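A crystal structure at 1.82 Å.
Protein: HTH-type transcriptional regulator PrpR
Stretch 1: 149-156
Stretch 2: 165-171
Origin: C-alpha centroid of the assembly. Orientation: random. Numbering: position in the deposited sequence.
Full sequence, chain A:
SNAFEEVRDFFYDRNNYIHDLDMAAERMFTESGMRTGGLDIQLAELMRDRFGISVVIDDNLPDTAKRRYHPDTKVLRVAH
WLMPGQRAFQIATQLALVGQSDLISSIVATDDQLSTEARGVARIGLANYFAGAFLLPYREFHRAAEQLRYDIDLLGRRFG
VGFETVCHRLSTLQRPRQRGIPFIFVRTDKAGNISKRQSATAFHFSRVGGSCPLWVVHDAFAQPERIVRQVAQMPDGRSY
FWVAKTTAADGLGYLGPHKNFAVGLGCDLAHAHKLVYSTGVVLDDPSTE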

# COMPACT_ATOMS: atom_id res chain seq x y z
N ARG A 149 -5.57 -6.08 -16.52
CA ARG A 149 -6.62 -6.89 -15.92
C ARG A 149 -6.27 -7.24 -14.48
O ARG A 149 -6.45 -8.38 -14.02
CB ARG A 149 -6.90 -8.14 -16.76
CG ARG A 149 -7.35 -7.85 -18.19
CD ARG A 149 -8.56 -6.92 -18.17
NE ARG A 149 -9.25 -6.86 -19.45
CZ ARG A 149 -10.20 -5.97 -19.75
NH1 ARG A 149 -10.54 -5.05 -18.85
NH2 ARG A 149 -10.79 -5.99 -20.93
N TYR A 150 -5.76 -6.25 -13.75
CA TYR A 150 -5.53 -6.36 -12.31
C TYR A 150 -4.54 -7.47 -11.97
O TYR A 150 -4.56 -8.01 -10.86
CB TYR A 150 -6.85 -6.56 -11.55
CG TYR A 150 -7.67 -5.28 -11.54
CD1 TYR A 150 -8.45 -4.93 -12.62
CD2 TYR A 150 -7.64 -4.42 -10.44
CE1 TYR A 150 -9.19 -3.76 -12.63
CE2 TYR A 150 -8.39 -3.25 -10.43
CZ TYR A 150 -9.16 -2.92 -11.53
OH TYR A 150 -9.90 -1.76 -11.53
N ASP A 151 -3.64 -7.80 -12.89
CA ASP A 151 -2.57 -8.76 -12.61
C ASP A 151 -1.58 -8.13 -11.63
O ASP A 151 -0.79 -7.26 -12.02
CB ASP A 151 -1.87 -9.19 -13.90
CG ASP A 151 -0.93 -10.36 -13.68
OD1 ASP A 151 -1.01 -11.33 -14.46
OD2 ASP A 151 -0.14 -10.31 -12.70
N ILE A 152 -1.61 -8.58 -10.37
CA ILE A 152 -0.82 -7.95 -9.32
C ILE A 152 0.67 -8.07 -9.61
O ILE A 152 1.45 -7.14 -9.38
CB ILE A 152 -1.18 -8.56 -7.95
CG1 ILE A 152 -2.67 -8.32 -7.64
CG2 ILE A 152 -0.28 -7.96 -6.85
CD1 ILE A 152 -3.26 -9.35 -6.68
N ASP A 153 1.10 -9.23 -10.11
CA ASP A 153 2.52 -9.43 -10.40
C ASP A 153 3.00 -8.55 -11.55
O ASP A 153 4.09 -7.97 -11.48
CB ASP A 153 2.76 -10.91 -10.70
CG ASP A 153 2.59 -11.78 -9.47
OD1 ASP A 153 3.34 -11.58 -8.49
OD2 ASP A 153 1.69 -12.65 -9.47
N LEU A 154 2.23 -8.47 -12.64
CA LEU A 154 2.65 -7.62 -13.74
C LEU A 154 2.63 -6.14 -13.35
O LEU A 154 3.48 -5.37 -13.80
CB LEU A 154 1.77 -7.85 -14.97
CG LEU A 154 1.95 -9.19 -15.68
CD1 LEU A 154 1.13 -9.21 -16.98
CD2 LEU A 154 3.42 -9.48 -15.96
N LEU A 155 1.65 -5.73 -12.54
CA LEU A 155 1.66 -4.36 -12.02
C LEU A 155 2.91 -4.11 -11.18
O LEU A 155 3.54 -3.05 -11.28
CB LEU A 155 0.40 -4.11 -11.18
CG LEU A 155 -0.90 -3.93 -11.96
CD1 LEU A 155 -2.11 -4.07 -11.03
CD2 LEU A 155 -0.89 -2.56 -12.63
N GLY A 156 3.28 -5.08 -10.34
CA GLY A 156 4.48 -4.91 -9.54
C GLY A 156 5.72 -4.77 -10.39
O GLY A 156 6.56 -3.89 -10.17
N THR A 165 2.47 -4.05 -1.86
CA THR A 165 2.36 -2.64 -2.21
C THR A 165 1.32 -2.43 -3.31
O THR A 165 0.50 -1.51 -3.23
CB THR A 165 3.73 -2.09 -2.63
OG1 THR A 165 4.67 -2.34 -1.57
CG2 THR A 165 3.67 -0.58 -2.91
N VAL A 166 1.33 -3.30 -4.32
CA VAL A 166 0.29 -3.26 -5.36
C VAL A 166 -1.08 -3.52 -4.74
O VAL A 166 -2.05 -2.80 -5.02
CB VAL A 166 0.58 -4.28 -6.47
CG1 VAL A 166 -0.57 -4.30 -7.49
CG2 VAL A 166 1.92 -3.98 -7.17
N CYS A 167 -1.20 -4.58 -3.93
CA CYS A 167 -2.51 -4.93 -3.36
C CYS A 167 -3.06 -3.78 -2.53
O CYS A 167 -4.25 -3.44 -2.63
CB CYS A 167 -2.41 -6.18 -2.49
SG CYS A 167 -2.18 -7.69 -3.38
N HIS A 168 -2.23 -3.19 -1.69
CA HIS A 168 -2.73 -2.09 -0.88
C HIS A 168 -3.21 -0.95 -1.77
O HIS A 168 -4.29 -0.39 -1.55
CB HIS A 168 -1.68 -1.59 0.11
CG HIS A 168 -2.23 -0.60 1.08
ND1 HIS A 168 -2.34 0.75 0.78
CD2 HIS A 168 -2.76 -0.75 2.31
CE1 HIS A 168 -2.89 1.38 1.80
NE2 HIS A 168 -3.16 0.50 2.74
N ARG A 169 -2.43 -0.60 -2.80
CA ARG A 169 -2.87 0.48 -3.68
C ARG A 169 -4.18 0.14 -4.39
O ARG A 169 -5.06 1.00 -4.54
CB ARG A 169 -1.79 0.82 -4.70
CG ARG A 169 -2.12 2.05 -5.52
CD ARG A 169 -2.04 3.34 -4.66
NE ARG A 169 -2.07 4.56 -5.47
CZ ARG A 169 -2.90 5.59 -5.29
NH1 ARG A 169 -3.83 5.55 -4.34
NH2 ARG A 169 -2.81 6.67 -6.06
N LEU A 170 -4.33 -1.10 -4.85
CA LEU A 170 -5.59 -1.47 -5.50
C LEU A 170 -6.77 -1.25 -4.55
O LEU A 170 -7.86 -0.84 -4.97
CB LEU A 170 -5.54 -2.93 -5.98
CG LEU A 170 -4.63 -3.23 -7.17
CD1 LEU A 170 -4.48 -4.74 -7.37
CD2 LEU A 170 -5.20 -2.60 -8.45
N SER A 171 -6.56 -1.49 -3.26
CA SER A 171 -7.62 -1.32 -2.27
C SER A 171 -7.91 0.15 -1.94
O SER A 171 -8.85 0.41 -1.18
CB SER A 171 -7.27 -2.07 -0.99
OG SER A 171 -6.36 -1.34 -0.17

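Val166 lies at the centre of this contact. Its CA-to-CB bond points toward the first stretch, and its chi1 is t. Val166 CG1 packs 3.7 Å from Ile152 CG2 and 3.8 Å from Leu155 CB. Val166 CG2 lies 3.6 Å from Gly156 CA. Gly156 has no side chain, and it is its CA that the valine methyl meets. The CA atoms of Gly156 and Val166 are only 6.1 Å apart, although the helix axes come no closer than 9.6 Å. The two helices cross at 105°, close to perpendicular.

Ile152 extends the apolar packing along the second helix. Besides Val166, it touches residues one and four positions further on. Its CD1 is 3.8 Å from Cys167 SG, and its CG1 is 4.0 Å from Leu170 CD1. Val166 and Leu170 are one helical turn apart, so both side chains can point toward the first stretch.

Leu170 also meets Leu155, more loosely, with Leu155 CD1 4.3 Å from Leu170 CD2. The same leucine methyl approaches the ring of Tyr150 obliquely, with Leu170 CD2 3.6 Å from Tyr150 CD2. The CA-to-CB bond of Tyr150 points sideways, but the end of its side chain comes nearer. Tyr150 OH is hydrogen-bonded elsewhere in the structure.

No hydrogen bond joins the two stretches; the contact between them is apolar packing. Two side-chain hydrogen bonds form within the stretches. The CA-to-CB bond of Asp151 points away from the second stretch, and its side chain caps the first helix. Its OD2 accepts from Leu154 N at 3.0 Å, with a nearly straight N-H...O angle of 170°. This satisfies an amide in the first turn of the helix. In the second stretch, Ser171 OG donates to His168 O at 2.7 Å, outside the apolar contact.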